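PDB 4NB5: DNA binding protein from Mycobacterium tuberculosis, which represses transcription in homodimeric form by binding promoter DNA directly, controlling the MmpS2-MmpL2, MmpS4-MmpL4 and MmpS5-MmpL5 transport systems as well as its own gene. Local coordinates for residues Arg72-Ile75 with Gln76-Phe79; Ala102-Arg105 with Glu106-Arg109; Leu117-Val120 with Gly121-Ala124; Arg132-Arg135 with Leu136-Met139. All coordinates share one frame; numbering follows the deposited sequence.

Contact 1 of 4, residues Arg72-Ile75 with Gln76-Phe79. With 2JT (1,3-dihydroxypropan-2-yl octadecanoate), chain E.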
loop_
_atom_site.group_PDB
_atom_site.type_symbol
_atom_site.label_atom_id
_atom_site.label_comp_id
_atom_site.label_asym_id
_atom_site.label_seq_id
_atom_site.Cartn_x
_atom_site.Cartn_y
_atom_site.Cartn_z
ATOM N N ARG B 72 -2.348 -13.530 3.461
ATOM C CA ARG B 72 -2.644 -12.198 3.964
ATOM C C ARG B 72 -1.372 -11.350 4.042
ATOM O O ARG B 72 -1.385 -10.172 3.694
ATOM C CB ARG B 72 -3.303 -12.303 5.342
ATOM C CG ARG B 72 -3.770 -10.973 5.920
ATOM C CD ARG B 72 -4.538 -11.181 7.220
ATOM N NE ARG B 72 -5.496 -12.283 7.104
ATOM C CZ ARG B 72 -5.533 -13.355 7.894
ATOM N NH1 ARG B 72 -4.677 -13.502 8.901
ATOM N NH2 ARG B 72 -6.447 -14.292 7.682
ATOM N N MET B 73 -0.279 -11.966 4.482
ATOM C CA MET B 73 0.995 -11.276 4.588
ATOM C C MET B 73 1.497 -10.843 3.211
ATOM O O MET B 73 1.935 -9.709 3.026
ATOM C CB MET B 73 2.004 -12.195 5.261
ATOM C CG MET B 73 3.359 -11.572 5.515
ATOM S SD MET B 73 4.416 -12.629 6.534
ATOM C CE MET B 73 3.201 -13.639 7.397
ATOM N N LEU B 74 1.436 -11.751 2.244
ATOM C CA LEU B 74 1.915 -11.433 0.906
ATOM C C LEU B 74 1.054 -10.372 0.232
ATOM O O LEU B 74 1.542 -9.615 -0.606
ATOM C CB LEU B 74 1.972 -12.695 0.036
ATOM C CG LEU B 74 3.015 -13.736 0.448
ATOM C CD1 LEU B 74 2.929 -14.962 -0.450
ATOM C CD2 LEU B 74 4.428 -13.166 0.424
ATOM N N ILE B 75 -0.234 -10.328 0.565
ATOM C CA ILE B 75 -1.099 -9.265 0.057
ATOM C C ILE B 75 -0.649 -7.926 0.664
ATOM O O ILE B 75 -0.515 -6.931 -0.047
ATOM C CB ILE B 75 -2.589 -9.541 0.383
ATOM C CG1 ILE B 75 -3.116 -10.671 -0.507
ATOM C CG2 ILE B 75 -3.431 -8.284 0.181
ATOM C CD1 ILE B 75 -4.458 -11.258 -0.059
ATOM N N GLN B 76 -0.384 -7.916 1.963
ATOM C CA GLN B 76 0.060 -6.693 2.631
ATOM C C GLN B 76 1.390 -6.216 2.057
ATOM O O GLN B 76 1.599 -5.017 1.894
ATOM C CB GLN B 76 0.206 -6.923 4.134
ATOM C CG GLN B 76 0.612 -5.671 4.902
ATOM C CD GLN B 76 1.214 -5.988 6.256
ATOM O OE1 GLN B 76 2.080 -6.857 6.377
ATOM N NE2 GLN B 76 0.756 -5.283 7.286
ATOM N N PHE B 77 2.291 -7.154 1.763
ATOM C CA PHE B 77 3.573 -6.812 1.146
ATOM C C PHE B 77 3.412 -6.305 -0.296
ATOM O O PHE B 77 4.325 -5.679 -0.840
ATOM C CB PHE B 77 4.533 -8.003 1.172
ATOM C CG PHE B 77 5.029 -8.364 2.547
ATOM C CD1 PHE B 77 4.971 -7.453 3.592
ATOM C CD2 PHE B 77 5.552 -9.622 2.791
ATOM C CE1 PHE B 77 5.433 -7.794 4.856
ATOM C CE2 PHE B 77 6.014 -9.967 4.051
ATOM C CZ PHE B 77 5.953 -9.053 5.084
ATOM N N GLY B 78 2.267 -6.575 -0.913
ATOM C CA GLY B 78 1.969 -6.037 -2.224
ATOM C C GLY B 78 2.222 -7.004 -3.366
ATOM O O GLY B 78 2.106 -6.621 -4.527
ATOM N N PHE B 79 2.553 -8.255 -3.054
ATOM C CA PHE B 79 2.968 -9.189 -4.102
ATOM C C PHE B 79 1.829 -9.952 -4.762
ATOM O O PHE B 79 1.908 -10.259 -5.952
ATOM C CB PHE B 79 3.972 -10.218 -3.566
ATOM C CG PHE B 79 5.280 -9.626 -3.120
ATOM C CD1 PHE B 79 6.106 -8.979 -4.021
ATOM C CD2 PHE B 79 5.693 -9.740 -1.803
ATOM C CE1 PHE B 79 7.313 -8.435 -3.612
ATOM C CE2 PHE B 79 6.902 -9.202 -1.391
ATOM C CZ PHE B 79 7.711 -8.548 -2.304
HETATM C C10 2JT E . 10.534 -9.579 0.721
HETATM C C13 2JT E . 12.979 -9.167 3.896
HETATM C C15 2JT E . 15.132 -8.157 3.155
HETATM C C17 2JT E . 17.141 -7.737 4.519
HETATM C C20 2JT E . 20.162 -10.025 3.891
HETATM C C21 2JT E . 21.344 -9.331 3.364
HETATM C C22 2JT E . 21.959 -10.100 2.182
HETATM C C24 2JT E . 22.683 -12.313 1.404
HETATM O O01 2JT E . 10.752 -6.688 1.897
HETATM C C02 2JT E . 10.434 -6.991 0.782
HETATM O O03 2JT E . 9.143 -6.679 0.526
HETATM C C04 2JT E . 8.649 -5.982 -0.390
HETATM C C05 2JT E . 9.634 -4.969 -0.892
HETATM O O06 2JT E . 9.921 -5.189 -2.214
HETATM C C07 2JT E . 7.464 -5.434 0.511
HETATM O O08 2JT E . 6.795 -4.670 -0.127
HETATM C C09 2JT E . 10.941 -8.234 -0.028
HETATM C C11 2JT E . 11.628 -10.048 1.695
HETATM C C12 2JT E . 12.007 -8.891 2.724
HETATM C C14 2JT E . 13.946 -8.021 4.104
HETATM C C16 2JT E . 16.243 -7.267 3.455
HETATM C C18 2JT E . 17.819 -8.973 4.191
HETATM C C19 2JT E . 19.249 -9.122 4.762
HETATM C C23 2JT E . 22.634 -11.356 2.507
HETATM C C25 2JT E . 23.032 -13.651 2.053
#
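Met73 runs alongside Phe77, both side chains pointing the same way, and its CG packs 3.4 Å from CE2 of the Phe77 ring. In one of the two Met73 conformers SD lies 4.9 Å from the Phe77 ring centroid, an oblique Met-aromatic contact that the other may not keep. One face of the Phe77 ring carries the carbonyl O of Met73, 3.4 Å above the plane toward the rim; the same oxygen takes the N-H of Phe77. With CG beside the backbone N (chi1 -69°), the Phe77 ring stays over that carbonyl. Leu74 bridges the two aromatics, its CD2 lying 4.4 Å from CD2 of Phe77 and 4.3 Å from CD2 of Phe79, and CZ of Phe79 approaches C04 of the ligand to 3.3 Å. Helix 64-77, part of the inferred helix-turn-helix, ends here in a Schellman motif: Phe79 N bonds back to Leu74 O and Gly78 N to Ile75 O, with Gly78 at positive phi. The carbonyl O of Phe77 is 2.8 Å from ligand O08, a hydroxyl that has a second possible acceptor. Further out, Leu39 and Leu40 of helix 34-45 cover Leu74, and Gln76 NE2 bonds Ser29 O of the second subunit.

Contact 2 of 4, residues Ala102-Arg105 with Glu106-Arg109. With 2JT (1,3-dihydroxypropan-2-yl octadecanoate), chain E.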
loop_
_atom_site.group_PDB
_atom_site.type_symbol
_atom_site.label_atom_id
_atom_site.label_comp_id
_atom_site.label_asym_id
_atom_site.label_seq_id
_atom_site.Cartn_x
_atom_site.Cartn_y
_atom_site.Cartn_z
ATOM N N ALA B 102 5.126 -3.571 -7.564
ATOM C CA ALA B 102 4.080 -3.315 -6.575
ATOM C C ALA B 102 4.625 -3.470 -5.152
ATOM O O ALA B 102 4.310 -2.686 -4.246
ATOM C CB ALA B 102 2.907 -4.254 -6.801
ATOM N N GLY B 103 5.464 -4.474 -4.957
ATOM C CA GLY B 103 6.138 -4.660 -3.684
ATOM C C GLY B 103 6.998 -3.458 -3.317
ATOM O O GLY B 103 7.004 -3.003 -2.159
ATOM N N GLU B 104 7.727 -2.934 -4.296
ATOM C CA GLU B 104 8.557 -1.759 -4.046
ATOM C C GLU B 104 7.724 -0.524 -3.723
ATOM O O GLU B 104 8.159 0.338 -2.961
ATOM C CB GLU B 104 9.484 -1.472 -5.221
ATOM C CG GLU B 104 10.791 -2.240 -5.175
ATOM C CD GLU B 104 11.594 -1.970 -3.909
ATOM O OE1 GLU B 104 12.035 -2.951 -3.280
ATOM O OE2 GLU B 104 11.778 -0.787 -3.547
ATOM N N ARG B 105 6.535 -0.408 -4.302
ATOM C CA ARG B 105 5.647 0.701 -3.952
ATOM C C ARG B 105 5.217 0.610 -2.491
ATOM O O ARG B 105 5.096 1.621 -1.807
ATOM C CB ARG B 105 4.420 0.730 -4.862
ATOM C CG ARG B 105 4.744 1.110 -6.284
ATOM C CD ARG B 105 3.543 0.931 -7.179
ATOM N NE ARG B 105 3.921 0.782 -8.580
ATOM C CZ ARG B 105 3.367 -0.087 -9.420
ATOM N NH1 ARG B 105 2.398 -0.895 -9.014
ATOM N NH2 ARG B 105 3.786 -0.148 -10.675
ATOM N N GLU B 106 4.983 -0.603 -2.008
ATOM C CA GLU B 106 4.636 -0.776 -0.609
ATOM C C GLU B 106 5.821 -0.361 0.267
ATOM O O GLU B 106 5.634 0.192 1.352
ATOM C CB GLU B 106 4.235 -2.219 -0.316
ATOM C CG GLU B 106 4.123 -2.551 1.164
ATOM C CD GLU B 106 3.014 -1.784 1.855
ATOM O OE1 GLU B 106 2.884 -1.905 3.091
ATOM O OE2 GLU B 106 2.271 -1.060 1.160
ATOM N N ARG B 107 7.039 -0.612 -0.211
ATOM C CA ARG B 107 8.231 -0.180 0.520
ATOM C C ARG B 107 8.323 1.340 0.621
ATOM O O ARG B 107 8.770 1.869 1.645
ATOM C CB ARG B 107 9.507 -0.723 -0.117
ATOM C CG ARG B 107 9.846 -2.117 0.341
ATOM C CD ARG B 107 11.311 -2.251 0.726
ATOM N NE ARG B 107 11.796 -1.149 1.561
ATOM C CZ ARG B 107 11.858 -1.163 2.891
ATOM N NH1 ARG B 107 11.458 -2.222 3.583
ATOM N NH2 ARG B 107 12.324 -0.104 3.535
ATOM N N ILE B 108 7.906 2.048 -0.423
ATOM C CA ILE B 108 7.853 3.508 -0.364
ATOM C C ILE B 108 6.952 3.939 0.786
ATOM O O ILE B 108 7.308 4.823 1.567
ATOM C CB ILE B 108 7.300 4.119 -1.659
ATOM C CG1 ILE B 108 8.277 3.899 -2.812
ATOM C CG2 ILE B 108 7.032 5.607 -1.467
ATOM C CD1 ILE B 108 7.759 4.407 -4.143
ATOM N N ARG B 109 5.788 3.307 0.895
ATOM C CA ARG B 109 4.875 3.604 1.990
ATOM C C ARG B 109 5.528 3.297 3.328
ATOM O O ARG B 109 5.439 4.079 4.273
ATOM C CB ARG B 109 3.584 2.801 1.872
ATOM C CG ARG B 109 2.774 2.882 3.146
ATOM C CD ARG B 109 1.326 2.515 2.969
ATOM N NE ARG B 109 0.587 2.815 4.193
ATOM C CZ ARG B 109 -0.736 2.782 4.306
ATOM N NH1 ARG B 109 -1.496 2.463 3.263
ATOM N NH2 ARG B 109 -1.299 3.071 5.471
HETATM C C10 2JT E . 10.534 -9.579 0.721
HETATM C C13 2JT E . 12.979 -9.167 3.896
HETATM C C15 2JT E . 15.132 -8.157 3.155
HETATM C C17 2JT E . 17.141 -7.737 4.519
HETATM C C20 2JT E . 20.162 -10.025 3.891
HETATM C C21 2JT E . 21.344 -9.331 3.364
HETATM C C22 2JT E . 21.959 -10.100 2.182
HETATM C C24 2JT E . 22.683 -12.313 1.404
HETATM O O01 2JT E . 10.752 -6.688 1.897
HETATM C C02 2JT E . 10.434 -6.991 0.782
HETATM O O03 2JT E . 9.143 -6.679 0.526
HETATM C C04 2JT E . 8.649 -5.982 -0.390
HETATM C C05 2JT E . 9.634 -4.969 -0.892
HETATM O O06 2JT E . 9.921 -5.189 -2.214
HETATM C C07 2JT E . 7.464 -5.434 0.511
HETATM O O08 2JT E . 6.795 -4.670 -0.127
HETATM C C09 2JT E . 10.941 -8.234 -0.028
HETATM C C11 2JT E . 11.628 -10.048 1.695
HETATM C C12 2JT E . 12.007 -8.891 2.724
HETATM C C14 2JT E . 13.946 -8.021 4.104
HETATM C C16 2JT E . 16.243 -7.267 3.455
HETATM C C18 2JT E . 17.819 -8.973 4.191
HETATM C C19 2JT E . 19.249 -9.122 4.762
HETATM C C23 2JT E . 22.634 -11.356 2.507
HETATM C C25 2JT E . 23.032 -13.651 2.053
#
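Glu106, Arg107, Ile108 and Arg109 each give their backbone N-H to the carbonyl four residues back, on Ala102, Gly103, Glu104 and Arg105, so one regular run of helix 99-124 spans both segments. Gly103 O does double work. It accepts from Arg107 N at 3.1 Å and lies 2.6 Å from the ligand hydroxyl O08, whose single proton could instead go to Phe77 O. Glu106 flanks that hydroxyl, with CB 3.5 Å from O08, while its carboxylate turns away to a salt bridge with Arg109 of the third subunit. Glu104 and Arg107 lie side by side. Rotation about CB-CG (chi2 -58°) folds the Glu104 carboxylate round, and OE1 accepts the second ligand hydroxyl, O06, at 3.3 Å. Arg107 offers its aliphatic part, CG and CD lying against ligand C05, whereas NH2 of Arg107 of the second subunit hydrogen-bonds the ligand. OE2 of Glu104 remains 5.1 Å from NE of Arg107, too far for a salt bridge. On another side of the helix, Ile108 packs on Val150 and Leu154 of helix 134-159. The two segments thus form one wall of the headgroup end of the lipid site, in the region where MarR-family regulators join their DNA-binding and dimerisation domains.

Contact 3 of 4, residues Leu117-Val120 with Gly121-Ala124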
loop_
_atom_site.group_PDB
_atom_site.type_symbol
_atom_site.label_atom_id
_atom_site.label_comp_id
_atom_site.label_asym_id
_atom_site.label_seq_id
_atom_site.Cartn_x
_atom_site.Cartn_y
_atom_site.Cartn_z
ATOM N N LEU B 117 7.674 8.068 12.107
ATOM C CA LEU B 117 8.118 7.578 13.409
ATOM C C LEU B 117 9.371 8.315 13.871
ATOM O O LEU B 117 9.531 8.597 15.058
ATOM C CB LEU B 117 8.345 6.061 13.388
ATOM C CG LEU B 117 7.050 5.250 13.263
ATOM C CD1 LEU B 117 7.319 3.766 13.097
ATOM C CD2 LEU B 117 6.146 5.478 14.474
ATOM N N ALA B 118 10.260 8.637 12.939
ATOM C CA ALA B 118 11.473 9.356 13.307
ATOM C C ALA B 118 11.091 10.714 13.881
ATOM O O ALA B 118 11.722 11.198 14.826
ATOM C CB ALA B 118 12.389 9.514 12.121
ATOM N N ASP B 119 10.041 11.320 13.326
ATOM C CA ASP B 119 9.556 12.605 13.834
ATOM C C ASP B 119 9.034 12.487 15.272
ATOM O O ASP B 119 9.241 13.395 16.087
ATOM C CB ASP B 119 8.456 13.181 12.926
ATOM C CG ASP B 119 8.979 13.651 11.582
ATOM O OD1 ASP B 119 10.185 13.965 11.471
ATOM O OD2 ASP B 119 8.169 13.712 10.631
ATOM N N VAL B 120 8.365 11.379 15.580
ATOM C CA VAL B 120 7.900 11.102 16.936
ATOM C C VAL B 120 9.093 11.055 17.874
ATOM O O VAL B 120 9.071 11.632 18.961
ATOM C CB VAL B 120 7.159 9.753 17.022
ATOM C CG1 VAL B 120 6.870 9.366 18.481
ATOM C CG2 VAL B 120 5.865 9.793 16.209
ATOM N N GLY B 121 10.134 10.343 17.451
ATOM C CA GLY B 121 11.330 10.209 18.260
ATOM C C GLY B 121 12.024 11.541 18.478
ATOM O O GLY B 121 12.500 11.830 19.584
ATOM N N LEU B 122 12.080 12.358 17.431
ATOM C CA LEU B 122 12.741 13.654 17.524
ATOM C C LEU B 122 12.011 14.553 18.504
ATOM O O LEU B 122 12.639 15.280 19.277
ATOM C CB LEU B 122 12.854 14.320 16.149
ATOM C CG LEU B 122 13.893 13.689 15.213
ATOM C CD1 LEU B 122 13.682 14.134 13.779
ATOM C CD2 LEU B 122 15.302 14.044 15.661
ATOM N N ARG B 123 10.686 14.480 18.509
ATOM C CA ARG B 123 9.915 15.311 19.422
ATOM C C ARG B 123 10.141 14.842 20.859
ATOM O O ARG B 123 10.284 15.655 21.770
ATOM C CB ARG B 123 8.430 15.301 19.052
ATOM C CG ARG B 123 8.125 16.041 17.756
ATOM C CD ARG B 123 6.631 16.209 17.542
ATOM N NE ARG B 123 5.991 14.958 17.142
ATOM C CZ ARG B 123 5.738 14.602 15.885
ATOM N NH1 ARG B 123 6.054 15.398 14.869
ATOM N NH2 ARG B 123 5.156 13.440 15.640
ATOM N N ALA B 124 10.208 13.529 21.050
ATOM C CA ALA B 124 10.446 12.952 22.365
ATOM C C ALA B 124 11.814 13.345 22.915
ATOM O O ALA B 124 12.017 13.359 24.131
ATOM C CB ALA B 124 10.325 11.433 22.296
#
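Leu117 O to Gly121 N, Ala118 O to Leu122 N, Asp119 O to Arg123 N and Val120 O to Ala124 N are four successive helical hydrogen bonds, 2.9 to 3.0 Å long, in the last turns of helix 99-124. Arg123 folds back on the helix. It leaves with CG anti to its own carbonyl carbon, and the turn about CG-CD (chi3 -74°) brings the guanidinium over the preceding turn instead of out along the axis. The group lies flat there: Asp119 O stands 3.7 Å above the centre of its plane, and Val120 N is over the same face nearer the rim. At the ends of the fork, NH1 touches CB of Asp119 at 3.8 Å while NH2 meets CG2 of Val120 at 3.8 Å. The carboxylate does not pair with this arginine, OD2 of Asp119 staying 5.0 Å from NH1 of Arg123; the Asp119 side chain touches Arg140 of helix 134-159. Leu122 crosses Asp119 at a slant, with its CG 3.3 Å from Ala118 O and its CD1 4.2 Å from OD1 of Asp119. Leu122 also packs on Leu136, Arg137 and Arg140, whereas Leu117 and Val120 meet Gln22 of the second subunit. This helical pair, packed against the N-terminal helix 16-28 of the second subunit through Gln22 and Ile16, belongs to the MarR-type dimerisation domain.

Contact 4 of 4, residues Arg132-Arg135 with Leu136-Met139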
loop_
_atom_site.group_PDB
_atom_site.type_symbol
_atom_site.label_atom_id
_atom_site.label_comp_id
_atom_site.label_asym_id
_atom_site.label_seq_id
_atom_site.Cartn_x
_atom_site.Cartn_y
_atom_site.Cartn_z
ATOM N N ARG B 132 22.218 13.968 20.753
ATOM C CA ARG B 132 21.522 12.715 21.037
ATOM C C ARG B 132 20.547 12.374 19.917
ATOM O O ARG B 132 20.225 11.201 19.699
ATOM C CB ARG B 132 20.773 12.786 22.363
ATOM C CG ARG B 132 20.268 11.442 22.848
ATOM C CD ARG B 132 19.645 11.515 24.231
ATOM N NE ARG B 132 18.804 10.350 24.500
ATOM C CZ ARG B 132 17.929 10.268 25.494
ATOM N NH1 ARG B 132 17.791 11.278 26.354
ATOM N NH2 ARG B 132 17.194 9.175 25.636
ATOM N N SER B 133 20.078 13.394 19.211
ATOM C CA SER B 133 19.097 13.219 18.133
ATOM C C SER B 133 19.720 12.996 16.755
ATOM O O SER B 133 18.997 12.832 15.769
ATOM C CB SER B 133 18.162 14.431 18.063
ATOM O OG SER B 133 17.153 14.359 19.045
ATOM N N ARG B 134 21.048 12.976 16.678
ATOM C CA ARG B 134 21.728 12.798 15.405
ATOM C C ARG B 134 21.281 11.533 14.663
ATOM O O ARG B 134 21.060 11.572 13.458
ATOM C CB ARG B 134 23.238 12.751 15.595
ATOM C CG ARG B 134 24.005 12.727 14.290
ATOM C CD ARG B 134 25.487 12.474 14.520
ATOM N NE ARG B 134 26.239 12.428 13.267
ATOM C CZ ARG B 134 27.522 12.087 13.170
ATOM N NH1 ARG B 134 28.213 11.752 14.253
ATOM N NH2 ARG B 134 28.115 12.078 11.984
ATOM N N ARG B 135 21.174 10.416 15.373
ATOM C CA ARG B 135 20.762 9.160 14.739
ATOM C C ARG B 135 19.386 9.270 14.083
ATOM O O ARG B 135 19.181 8.797 12.959
ATOM C CB ARG B 135 20.744 8.026 15.766
ATOM C CG ARG B 135 22.117 7.606 16.269
ATOM C CD ARG B 135 21.988 6.916 17.620
ATOM N NE ARG B 135 21.653 7.881 18.670
ATOM C CZ ARG B 135 21.297 7.569 19.909
ATOM N NH1 ARG B 135 21.210 6.302 20.291
ATOM N NH2 ARG B 135 21.025 8.544 20.778
ATOM N N LEU B 136 18.439 9.885 14.782
ATOM C CA LEU B 136 17.095 10.047 14.242
ATOM C C LEU B 136 17.081 10.995 13.052
ATOM O O LEU B 136 16.338 10.775 12.093
ATOM C CB LEU B 136 16.135 10.559 15.307
ATOM C CG LEU B 136 15.641 9.520 16.313
ATOM C CD1 LEU B 136 15.000 10.224 17.497
ATOM C CD2 LEU B 136 14.657 8.543 15.689
ATOM N N ARG B 137 17.871 12.066 13.120
ATOM C CA ARG B 137 17.931 13.001 12.001
ATOM C C ARG B 137 18.470 12.303 10.760
ATOM O O ARG B 137 17.968 12.520 9.652
ATOM C CB ARG B 137 18.785 14.229 12.327
ATOM C CG ARG B 137 18.133 15.181 13.304
ATOM C CD ARG B 137 18.842 16.546 13.335
ATOM N NE ARG B 137 20.231 16.443 13.785
ATOM C CZ ARG B 137 20.618 16.452 15.063
ATOM N NH1 ARG B 137 19.731 16.562 16.039
ATOM N NH2 ARG B 137 21.903 16.348 15.368
ATOM N N GLU B 138 19.494 11.472 10.941
ATOM C CA GLU B 138 20.083 10.716 9.841
ATOM C C GLU B 138 19.071 9.739 9.239
ATOM O O GLU B 138 18.971 9.609 8.016
ATOM C CB GLU B 138 21.341 9.973 10.309
ATOM C CG GLU B 138 22.533 10.890 10.603
ATOM C CD GLU B 138 23.750 10.145 11.140
ATOM O OE1 GLU B 138 23.626 8.953 11.498
ATOM O OE2 GLU B 138 24.834 10.760 11.208
ATOM N N MET B 139 18.326 9.056 10.104
ATOM C CA MET B 139 17.252 8.153 9.686
ATOM C C MET B 139 16.228 8.902 8.841
ATOM O O MET B 139 15.903 8.507 7.715
ATOM C CB MET B 139 16.557 7.605 10.927
ATOM C CG MET B 139 15.331 6.747 10.673
ATOM S SD MET B 139 14.590 6.235 12.237
ATOM C CE MET B 139 13.171 5.282 11.677
HETATM O O HOH W 1 18.744 9.933 17.790
#
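Arg137 folds back over Ser133 and Arg134 at the start of helix 134-159, the second arm of the helical hairpin in the MarR dimerisation domain. From the backbone, CB of Arg137 rests near the carbonyl oxygens of Ser133 and Arg134, and CG lies 3.5 Å from Ser133 O, the acceptor of Arg137's own N-H. A bend at chi3 (-62°) then swings the guanidinium across the turn, where one face covers Ser133 C and Arg134 CA. CZ meets Arg134 CA; NH2 approaches that CA to 3.6 Å; NH1 presses on CB of Ser133 at 3.3 Å and also donates to Pro130 O, tying the helix start to the loop before it. Arg134 takes a different course, extended from CG to NE, and crosses Glu138 with the guanidinium and carboxylate planes 70° apart. NE of Arg134 and OE2 of Glu138 form a salt bridge of 3.0 Å, one turn apart, and OE1 of Glu138 has a weak bond from Asn98 N of the second subunit. Arg135 reaches into the dimer interface: its guanidinium bonds Leu43 O and Cys46 O of the second subunit, and NH2 also bonds Arg132 O at 3.0 Å, on a lone pair of that carbonyl. A water links Arg132 and Leu136, donating to Arg132 O at 2.7 Å and accepting the N-H of Leu136 at 3.0 Å.

Overall arrangement
Contacts 1 and 2 meet round the ligand headgroup: their centres are 11 Å apart, Phe77 O is 3.5 Å from Glu106 CB, and the two contacts supply alternative acceptors for ligand O08. The DNA-binding side of the subunit is thereby packed directly on helix 99-124. Contact 3 lies further along that same helix, its centre about 23 Å from that of contact 2, and contact 4 opens the helix that returns beside it. Contacts 3 and 4 pack together, Gly121 C lying 3.4 Å from Leu136 CD1. Both are remote from contact 1, with nearest atoms about 13 and 17 Å away, yet all four contacts touch the second subunit.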